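Local coordinates for tudor domain-containing protein 1 (Mus musculus, PDB 4B9W) that acts in mouse germ cells as a scaffold for Piwi proteins in the piRNA pathway, recognising their methylated arginines through Tudor domains such as this extended third one, at residues E31-F36 / K97-D102; W82-V87 / Q115-Q120; V134-P139 / V190-Q195. All blocks are in the same frame, centred on the assembly; numbering follows the deposited sequence.

Contact 1 of 3, residues E31-F36 / K97-D102; sequences EFYCHF and KVHFVD
His35 reaches across the seam of an extended Tudor domain and gives its ring N-H to the backbone carbonyl of Asp102. The seam runs between the SH3-like Tudor barrel, here represented by strand 96-100 and the turn after it, and the OB-like (SN-like) lobe to which strand 31-36 belongs. The bond from His35 NE2 to Asp102 O is 2.7 Å long, with an N-H...O angle of 152°. The oxygen lies in the imidazole plane, and the donor approaches almost straight on to the carbonyl, at a C=O...N angle of 170°. His35 holds CG beside its own backbone N and anti to the carbonyl carbon (chi1 -67°), which carries the ring from its strand over to the other lobe. Val22 and Cys24 of strand 18-26 pack against it, and the Tyr103 ring meets it, so the buried ring is packed by its neighbours while its NE2 edge faces Asp102. Histidine suits this place because it combines a flat ring that packs well with an N-H at its edge. Replacing it by alanine takes away the ring, and the Asp102 carbonyl would probably lose its donor from the other lobe, with a gap where the imidazole had packed on Val22 and Cys24. The carboxylate of Asp102 is engaged on its own account, in a salt bridge to Arg84 and a bond from Gln127 N. The bound peptide reaches both segments, through a salt bridge to Glu31 and packing of a modified side chain on Phe100. Tyr33 and His99 complete the seam more loosely: the His99 imidazole turns toward strand 31-36, its CG standing opposite the backbone N, and His99 CE1 comes to 4.0 Å from Tyr33 OH, which lies at the ring edge.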
loop_
_atom_site.group_PDB
_atom_site.type_symbol
_atom_site.label_atom_id
_atom_site.label_comp_id
_atom_site.label_asym_id
_atom_site.label_seq_id
_atom_site.Cartn_x
_atom_site.Cartn_y
_atom_site.Cartn_z
ATOM N N GLU A 31 10.788 2.302 -5.110
ATOM C CA GLU A 31 10.282 2.598 -3.795
ATOM C C GLU A 31 11.319 2.323 -2.708
ATOM O O GLU A 31 11.419 1.210 -2.174
ATOM C CB GLU A 31 9.042 1.752 -3.564
ATOM C CG GLU A 31 8.338 2.006 -2.251
ATOM C CD GLU A 31 7.174 1.043 -2.041
ATOM O OE1 GLU A 31 7.134 -0.056 -2.665
ATOM O OE2 GLU A 31 6.309 1.373 -1.232
ATOM N N PHE A 32 12.060 3.351 -2.352
ATOM C CA PHE A 32 12.975 3.245 -1.253
ATOM C C PHE A 32 13.010 4.561 -0.522
ATOM O O PHE A 32 12.596 5.586 -1.054
ATOM C CB PHE A 32 14.377 2.821 -1.718
ATOM C CG PHE A 32 15.035 3.786 -2.665
ATOM C CD1 PHE A 32 14.692 3.812 -3.999
ATOM C CD2 PHE A 32 16.017 4.684 -2.205
ATOM C CE1 PHE A 32 15.299 4.706 -4.874
ATOM C CE2 PHE A 32 16.624 5.573 -3.071
ATOM C CZ PHE A 32 16.273 5.574 -4.411
ATOM N N TYR A 33 13.490 4.519 0.711
ATOM C CA TYR A 33 13.441 5.663 1.580
ATOM C C TYR A 33 14.842 6.082 1.970
ATOM O O TYR A 33 15.690 5.235 2.244
ATOM C CB TYR A 33 12.589 5.321 2.806
ATOM C CG TYR A 33 11.138 5.223 2.448
ATOM C CD1 TYR A 33 10.623 4.079 1.853
ATOM C CD2 TYR A 33 10.289 6.293 2.644
ATOM C CE1 TYR A 33 9.294 4.000 1.488
ATOM C CE2 TYR A 33 8.952 6.216 2.289
ATOM C CZ TYR A 33 8.467 5.079 1.715
ATOM O OH TYR A 33 7.153 5.008 1.365
ATOM N N CYS A 34 15.077 7.394 1.980
ATOM C CA CYS A 34 16.397 7.928 2.296
ATOM C C CYS A 34 16.321 8.963 3.394
ATOM O O CYS A 34 15.350 9.714 3.488
ATOM C CB CYS A 34 17.027 8.598 1.070
ATOM S SG CYS A 34 17.501 7.495 -0.289
ATOM N N HIS A 35 17.359 8.988 4.224
ATOM C CA HIS A 35 17.693 10.163 4.983
ATOM C C HIS A 35 18.579 11.037 4.132
ATOM O O HIS A 35 19.620 10.583 3.638
ATOM C CB HIS A 35 18.420 9.795 6.252
ATOM C CG HIS A 35 17.577 9.048 7.239
ATOM N ND1 HIS A 35 18.082 8.084 8.043
ATOM C CD2 HIS A 35 16.232 9.146 7.533
ATOM C CE1 HIS A 35 17.107 7.598 8.823
ATOM N NE2 HIS A 35 15.963 8.244 8.507
ATOM N N PHE A 36 18.155 12.288 3.939
ATOM C CA PHE A 36 18.940 13.298 3.240
ATOM C C PHE A 36 19.813 14.064 4.252
ATOM O O PHE A 36 19.309 14.634 5.239
ATOM C CB PHE A 36 18.016 14.201 2.421
ATOM C CG PHE A 36 17.437 13.509 1.208
ATOM C CD1 PHE A 36 16.471 12.533 1.340
ATOM C CD2 PHE A 36 17.894 13.811 -0.062
ATOM C CE1 PHE A 36 15.936 11.905 0.229
ATOM C CE2 PHE A 36 17.376 13.184 -1.188
ATOM C CZ PHE A 36 16.400 12.225 -1.045
ATOM N N LYS A 97 -2.140 -0.210 11.820
ATOM C CA LYS A 97 -0.865 -0.111 11.094
ATOM C C LYS A 97 -0.406 1.311 11.034
ATOM O O LYS A 97 -1.171 2.218 10.700
ATOM C CB LYS A 97 -0.940 -0.659 9.677
ATOM C CG LYS A 97 -1.150 -2.146 9.670
ATOM C CD LYS A 97 -0.813 -2.750 8.345
ATOM C CE LYS A 97 -1.037 -4.238 8.423
ATOM N NZ LYS A 97 -1.026 -4.820 7.062
ATOM N N VAL A 98 0.870 1.491 11.329
ATOM C CA VAL A 98 1.457 2.802 11.393
ATOM C C VAL A 98 2.627 2.911 10.426
ATOM O O VAL A 98 3.382 1.951 10.266
ATOM C CB VAL A 98 1.919 3.127 12.822
ATOM C CG1 VAL A 98 0.704 3.256 13.717
ATOM C CG2 VAL A 98 2.903 2.063 13.332
ATOM N N HIS A 99 2.720 4.072 9.779
ATOM C CA HIS A 99 3.840 4.465 8.945
ATOM C C HIS A 99 4.837 5.232 9.750
ATOM O O HIS A 99 4.564 6.344 10.201
ATOM C CB HIS A 99 3.357 5.349 7.799
ATOM C CG HIS A 99 4.453 5.728 6.850
ATOM N ND1 HIS A 99 4.756 4.982 5.761
ATOM C CD2 HIS A 99 5.373 6.761 6.895
ATOM C CE1 HIS A 99 5.808 5.553 5.124
ATOM N NE2 HIS A 99 6.178 6.642 5.833
ATOM N N PHE A 100 6.011 4.649 9.967
ATOM C CA PHE A 100 7.076 5.361 10.680
ATOM C C PHE A 100 7.691 6.444 9.779
ATOM O O PHE A 100 8.437 6.140 8.860
ATOM C CB PHE A 100 8.122 4.345 11.200
ATOM C CG PHE A 100 7.621 3.539 12.361
ATOM C CD1 PHE A 100 7.559 4.107 13.621
ATOM C CD2 PHE A 100 7.190 2.227 12.200
ATOM C CE1 PHE A 100 7.072 3.390 14.708
ATOM C CE2 PHE A 100 6.704 1.504 13.274
ATOM C CZ PHE A 100 6.649 2.085 14.533
ATOM N N VAL A 101 7.347 7.710 10.051
ATOM C CA VAL A 101 7.545 8.826 9.107
ATOM C C VAL A 101 8.995 9.262 8.890
ATOM O O VAL A 101 9.323 9.875 7.869
ATOM C CB VAL A 101 6.727 10.076 9.513
ATOM C CG1 VAL A 101 5.233 9.800 9.446
ATOM C CG2 VAL A 101 7.105 10.569 10.897
ATOM N N ASP A 102 9.862 8.949 9.840
ATOM C CA ASP A 102 11.279 9.268 9.687
ATOM C C ASP A 102 12.123 8.132 9.094
ATOM O O ASP A 102 13.338 8.290 8.981
ATOM C CB ASP A 102 11.851 9.685 11.036
ATOM C CG ASP A 102 11.240 10.973 11.548
ATOM O OD1 ASP A 102 11.280 11.999 10.825
ATOM O OD2 ASP A 102 10.774 10.960 12.698
#

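Contact 2 of 3, residues W82-V87 / Q115-Q120; sequences WYRALV and QAILPQ
Trp82 lays one face of its indole against the side chain of Gln115, within the five-stranded antiparallel sheet of the SH3-like Tudor barrel. Strand 71-76 runs between strands 81-90 and 114-116, so the two segments meet through side chains that reach over that middle strand. The amide stands steeply on the indole, their planes 76° apart, and NE2 is the atom brought down to the ring: it sits over the rim of the six-membered part, 3.2 Å from Trp82 CH2. Gln115 CG lies on the same face, just past the rim, 3.6 Å from Trp82 CZ3. The broad indole gives the glutamine a flat surface, and glutamine offers methylenes to it and an amide to polar partners: NE2 donates to Cys56 O in the last turn of helix 41-57, and OE1 accepts from Asn62 ND2. These two bonds fix the turn of the amide above the ring.

Further along, Arg84 and Ile117 pack obliquely through apolar parts alone. Ile117 has CG1 anti to its backbone N (chi1 -164°), which sends CD1 toward the methylenes of Arg84. Arginine suits its place by serving both sides: bent at its third torsion (-70°), it turns its guanidinium to Asp102 and to the carbonyls of Phe121 and Leu124, while its stem remains beside the isoleucine, with Ile117 CD1 3.9 Å from Arg84 CG and 4.0 Å from Arg84 CD.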
loop_
_atom_site.group_PDB
_atom_site.type_symbol
_atom_site.label_atom_id
_atom_site.label_comp_id
_atom_site.label_asym_id
_atom_site.label_seq_id
_atom_site.Cartn_x
_atom_site.Cartn_y
_atom_site.Cartn_z
ATOM N N TRP A 82 10.414 4.210 20.821
ATOM C CA TRP A 82 9.299 4.953 20.232
ATOM C C TRP A 82 9.736 5.861 19.086
ATOM O O TRP A 82 10.815 6.452 19.108
ATOM C CB TRP A 82 8.588 5.719 21.317
ATOM C CG TRP A 82 7.953 4.791 22.327
ATOM C CD1 TRP A 82 8.586 4.042 23.329
ATOM C CD2 TRP A 82 6.528 4.453 22.450
ATOM N NE1 TRP A 82 7.682 3.299 24.033
ATOM C CE2 TRP A 82 6.429 3.495 23.565
ATOM C CE3 TRP A 82 5.378 4.810 21.758
ATOM C CZ2 TRP A 82 5.214 2.968 23.972
ATOM C CZ3 TRP A 82 4.154 4.272 22.181
ATOM C CH2 TRP A 82 4.076 3.385 23.268
ATOM N N TYR A 83 8.922 5.956 18.041
ATOM C CA TYR A 83 9.221 6.890 16.967
ATOM C C TYR A 83 7.956 7.598 16.502
ATOM O O TYR A 83 6.848 7.211 16.859
ATOM C CB TYR A 83 9.859 6.152 15.791
ATOM C CG TYR A 83 11.181 5.503 16.132
ATOM C CD1 TYR A 83 12.354 6.230 16.085
ATOM C CD2 TYR A 83 11.244 4.158 16.518
ATOM C CE1 TYR A 83 13.567 5.659 16.406
ATOM C CE2 TYR A 83 12.461 3.563 16.834
ATOM C CZ TYR A 83 13.619 4.322 16.766
ATOM O OH TYR A 83 14.838 3.768 17.078
ATOM N N ARG A 84 8.148 8.624 15.682
ATOM C CA ARG A 84 7.049 9.348 15.069
ATOM C C ARG A 84 6.382 8.477 14.018
ATOM O O ARG A 84 7.046 7.699 13.333
ATOM C CB ARG A 84 7.543 10.640 14.444
ATOM C CG ARG A 84 8.189 11.591 15.454
ATOM C CD ARG A 84 8.308 12.984 14.906
ATOM N NE ARG A 84 9.297 13.099 13.830
ATOM C CZ ARG A 84 9.545 14.224 13.171
ATOM N NH1 ARG A 84 8.876 15.332 13.464
ATOM N NH2 ARG A 84 10.452 14.247 12.194
ATOM N N ALA A 85 5.065 8.598 13.918
ATOM C CA ALA A 85 4.302 7.778 13.003
ATOM C C ALA A 85 2.987 8.462 12.601
ATOM O O ALA A 85 2.537 9.406 13.253
ATOM C CB ALA A 85 4.033 6.436 13.652
ATOM N N LEU A 86 2.421 7.995 11.478
ATOM C CA LEU A 86 1.084 8.316 11.030
ATOM C C LEU A 86 0.261 7.029 10.971
ATOM O O LEU A 86 0.742 5.976 10.509
ATOM C CB LEU A 86 1.105 8.961 9.626
ATOM C CG LEU A 86 1.569 10.401 9.443
ATOM C CD1 LEU A 86 1.806 10.683 7.950
ATOM C CD2 LEU A 86 0.581 11.410 10.041
ATOM N N VAL A 87 -0.991 7.118 11.420
ATOM C CA VAL A 87 -1.926 6.011 11.297
ATOM C C VAL A 87 -2.217 5.750 9.806
ATOM O O VAL A 87 -2.705 6.627 9.079
ATOM C CB VAL A 87 -3.215 6.297 12.095
ATOM C CG1 VAL A 87 -4.269 5.220 11.863
ATOM C CG2 VAL A 87 -2.887 6.425 13.578
ATOM N N GLN A 115 0.885 6.268 21.348
ATOM C CA GLN A 115 0.682 7.389 22.245
ATOM C C GLN A 115 0.440 8.639 21.401
ATOM O O GLN A 115 1.011 8.793 20.302
ATOM C CB GLN A 115 1.899 7.566 23.181
ATOM C CG GLN A 115 2.084 6.391 24.139
ATOM C CD GLN A 115 3.104 6.673 25.234
ATOM O OE1 GLN A 115 3.127 7.767 25.802
ATOM N NE2 GLN A 115 3.967 5.681 25.526
ATOM N N ALA A 116 -0.413 9.527 21.896
ATOM C CA ALA A 116 -0.599 10.838 21.257
ATOM C C ALA A 116 0.760 11.553 21.109
ATOM O O ALA A 116 1.631 11.397 21.959
ATOM C CB ALA A 116 -1.578 11.697 22.053
ATOM N N ILE A 117 0.951 12.283 20.008
ATOM C CA ILE A 117 2.155 13.099 19.828
ATOM C C ILE A 117 1.824 14.562 20.173
ATOM O O ILE A 117 0.658 14.972 20.114
ATOM C CB ILE A 117 2.739 12.970 18.403
ATOM C CG1 ILE A 117 4.184 13.495 18.389
ATOM C CG2 ILE A 117 1.857 13.676 17.372
ATOM C CD1 ILE A 117 5.015 13.025 17.211
ATOM N N LEU A 118 2.831 15.322 20.587
ATOM C CA LEU A 118 2.631 16.721 20.911
ATOM C C LEU A 118 3.274 17.605 19.841
ATOM O O LEU A 118 4.257 17.207 19.220
ATOM C CB LEU A 118 3.196 17.023 22.299
ATOM C CG LEU A 118 2.539 16.251 23.445
ATOM C CD1 LEU A 118 3.182 16.657 24.753
ATOM C CD2 LEU A 118 1.038 16.514 23.505
ATOM N N PRO A 119 2.698 18.799 19.597
ATOM C CA PRO A 119 3.167 19.706 18.548
ATOM C C PRO A 119 4.664 20.027 18.547
ATOM O O PRO A 119 5.233 20.324 17.491
ATOM C CB PRO A 119 2.367 20.979 18.824
ATOM C CG PRO A 119 1.090 20.492 19.409
ATOM C CD PRO A 119 1.450 19.287 20.220
ATOM N N GLN A 120 5.312 19.988 19.702
ATOM C CA GLN A 120 6.724 20.359 19.737
ATOM C C GLN A 120 7.599 19.272 19.157
ATOM O O GLN A 120 8.745 19.528 18.815
ATOM C CB GLN A 120 7.198 20.685 21.145
ATOM C CG GLN A 120 6.938 19.602 22.170
ATOM C CD GLN A 120 5.743 19.936 23.036
ATOM O OE1 GLN A 120 4.655 20.282 22.531
ATOM N NE2 GLN A 120 5.937 19.846 24.351
#

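Contact 3 of 3, residues V134-P139 / V190-Q195; sequences VDIQPP and VLIREQ
Ile136 and Ile192 mark the closest approach of the two backbones, their CA atoms 7.7 Å apart. Ile136 and Gln137 are extended and form a short strand, after a turn at Asp135 with positive phi; this strand pairs antiparallel with strand 198-199. The segment 190-195 is the last turn of helix 187-193 and its exit. That exit is a Schellman motif: Gln195 takes a positive phi of 72°, and its N bonds back to Ile192 O over 2.9 Å, closing the helix end as the chain turns toward its C-terminal strand.

Across this geometry the contact is purely apolar. Ile136 points toward the helix and sends out both branches of its side chain. CG2 meets the end of Ile192, lying 3.8 Å from Ile192 CD1 and 3.9 Å from Ile192 CG1. The other branch follows a chi1 of 60°, which places CG1 between the backbone N and the carbonyl carbon; its CD1 then reaches Leu191 CD1 more loosely, at 4.4 Å. One branched residue thus touches two successive residues of the helix. Leu191 and Ile192 suit the helical side because each brings a terminal methyl, CD1, to a different branch of Ile136. Trp143 and Val197 also touch Ile136, and Val197 packs on Leu191 too, extending the apolar cluster past the two segments.

The arrangement is strand-on-helix packing near the C-terminus, where the final helix of the chain is held against the short two-stranded sheet by a small hydrophobic core; it belongs to the OB-like (SN-like) lobe of the extended Tudor domain, on the side away from the Tudor barrel.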
loop_
_atom_site.group_PDB
_atom_site.type_symbol
_atom_site.label_atom_id
_atom_site.label_comp_id
_atom_site.label_asym_id
_atom_site.label_seq_id
_atom_site.Cartn_x
_atom_site.Cartn_y
_atom_site.Cartn_z
ATOM N N VAL A 134 15.357 7.322 -11.223
ATOM C CA VAL A 134 14.777 7.776 -12.481
ATOM C C VAL A 134 15.347 6.972 -13.651
ATOM O O VAL A 134 16.394 6.325 -13.536
ATOM C CB VAL A 134 14.969 9.279 -12.711
ATOM C CG1 VAL A 134 14.216 10.062 -11.641
ATOM C CG2 VAL A 134 16.450 9.632 -12.762
ATOM N N ASP A 135 14.620 7.018 -14.755
ATOM C CA ASP A 135 15.077 6.530 -16.065
ATOM C C ASP A 135 15.188 4.993 -16.161
ATOM O O ASP A 135 15.868 4.475 -17.058
ATOM C CB ASP A 135 16.409 7.188 -16.502
ATOM C CG ASP A 135 16.332 8.730 -16.615
ATOM O OD1 ASP A 135 15.222 9.308 -16.652
ATOM O OD2 ASP A 135 17.412 9.349 -16.664
ATOM N N ILE A 136 14.478 4.282 -15.282
ATOM C CA ILE A 136 14.346 2.814 -15.367
ATOM C C ILE A 136 12.920 2.308 -15.093
ATOM O O ILE A 136 12.090 3.012 -14.548
ATOM C CB ILE A 136 15.306 2.103 -14.397
ATOM C CG1 ILE A 136 15.013 2.532 -12.944
ATOM C CG2 ILE A 136 16.758 2.379 -14.775
ATOM C CD1 ILE A 136 15.481 1.540 -11.913
ATOM N N GLN A 137 12.663 1.069 -15.489
ATOM C CA GLN A 137 11.364 0.415 -15.318
ATOM C C GLN A 137 11.593 -1.111 -15.255
ATOM O O GLN A 137 12.601 -1.601 -15.766
ATOM C CB GLN A 137 10.439 0.771 -16.501
ATOM C CG GLN A 137 10.951 0.294 -17.870
ATOM C CD GLN A 137 10.047 0.719 -19.015
ATOM O OE1 GLN A 137 8.825 0.695 -18.888
ATOM N NE2 GLN A 137 10.645 1.129 -20.136
ATOM N N PRO A 138 10.676 -1.863 -14.621
ATOM C CA PRO A 138 10.832 -3.330 -14.586
ATOM C C PRO A 138 10.729 -3.955 -15.979
ATOM O O PRO A 138 10.015 -3.431 -16.817
ATOM C CB PRO A 138 9.661 -3.799 -13.709
ATOM C CG PRO A 138 8.736 -2.629 -13.574
ATOM C CD PRO A 138 9.532 -1.391 -13.814
ATOM N N PRO A 139 11.470 -5.043 -16.241
ATOM C CA PRO A 139 11.377 -5.691 -17.566
ATOM C C PRO A 139 9.957 -6.117 -17.920
ATOM O O PRO A 139 9.512 -5.887 -19.036
ATOM C CB PRO A 139 12.290 -6.911 -17.432
ATOM C CG PRO A 139 13.270 -6.535 -16.374
ATOM C CD PRO A 139 12.544 -5.627 -15.417
ATOM N N VAL A 190 24.323 0.301 -13.321
ATOM C CA VAL A 190 24.547 -1.051 -12.835
ATOM C C VAL A 190 23.366 -1.928 -13.166
ATOM O O VAL A 190 23.536 -2.983 -13.786
ATOM C CB VAL A 190 24.770 -1.075 -11.312
ATOM C CG1 VAL A 190 24.985 -2.493 -10.821
ATOM C CG2 VAL A 190 25.940 -0.155 -10.925
ATOM N N LEU A 191 22.167 -1.492 -12.765
ATOM C CA LEU A 191 20.941 -2.278 -12.979
ATOM C C LEU A 191 20.579 -2.471 -14.461
ATOM O O LEU A 191 20.035 -3.515 -14.842
ATOM C CB LEU A 191 19.759 -1.636 -12.241
ATOM C CG LEU A 191 19.852 -1.497 -10.709
ATOM C CD1 LEU A 191 18.509 -1.042 -10.133
ATOM C CD2 LEU A 191 20.312 -2.778 -10.034
ATOM N N ILE A 192 20.855 -1.463 -15.292
ATOM C CA ILE A 192 20.573 -1.572 -16.726
ATOM C C ILE A 192 21.573 -2.527 -17.369
ATOM O O ILE A 192 21.189 -3.468 -18.043
ATOM C CB ILE A 192 20.617 -0.207 -17.441
ATOM C CG1 ILE A 192 19.557 0.736 -16.852
ATOM C CG2 ILE A 192 20.406 -0.399 -18.949
ATOM C CD1 ILE A 192 19.786 2.193 -17.138
ATOM N N ARG A 193 22.859 -2.270 -17.129
ATOM C CA ARG A 193 23.944 -3.085 -17.671
ATOM C C ARG A 193 23.727 -4.564 -17.363
ATOM O O ARG A 193 23.943 -5.418 -18.218
ATOM C CB ARG A 193 25.299 -2.640 -17.092
ATOM C CG ARG A 193 26.441 -2.769 -18.071
ATOM C CD ARG A 193 27.783 -3.048 -17.400
ATOM N NE ARG A 193 28.676 -3.817 -18.284
ATOM C CZ ARG A 193 29.931 -4.174 -17.994
ATOM N NH1 ARG A 193 30.492 -3.840 -16.834
ATOM N NH2 ARG A 193 30.640 -4.870 -18.877
ATOM N N GLU A 194 23.299 -4.854 -16.135
ATOM C CA GLU A 194 23.135 -6.231 -15.673
ATOM C C GLU A 194 21.824 -6.867 -16.143
ATOM O O GLU A 194 21.530 -7.999 -15.771
ATOM C CB GLU A 194 23.164 -6.281 -14.153
ATOM C CG GLU A 194 24.382 -5.625 -13.521
ATOM C CD GLU A 194 25.313 -6.596 -12.858
ATOM O OE1 GLU A 194 25.434 -7.729 -13.368
ATOM O OE2 GLU A 194 25.919 -6.216 -11.840
ATOM N N GLN A 195 21.035 -6.141 -16.930
ATOM C CA GLN A 195 19.797 -6.663 -17.530
ATOM C C GLN A 195 18.666 -6.852 -16.509
ATOM O O GLN A 195 17.669 -7.495 -16.809
ATOM C CB GLN A 195 20.045 -7.994 -18.264
ATOM C CG GLN A 195 21.348 -8.106 -19.040
ATOM C CD GLN A 195 21.231 -7.549 -20.434
ATOM O OE1 GLN A 195 21.811 -6.510 -20.737
ATOM N NE2 GLN A 195 20.466 -8.228 -21.290
#

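Contacts 1 and 2 are neighbours, their centres 14 Å apart, and they interlock along the chain, their segments alternating in sequence. Strands 96-100 and 81-90 lie side by side in the five-stranded sheet, and the salt bridge between Arg84 and Asp102 couples the two contacts directly. The Tudor barrel's internal packing is therefore continuous with its junction to the other lobe, beside the bound methylarginine peptide. Contact 3 opens only after both have closed in sequence and lies far off, its centre 23 Å from that of contact 1 and 38 Å from that of contact 2, on the opposite side of the chain's centre from contact 2.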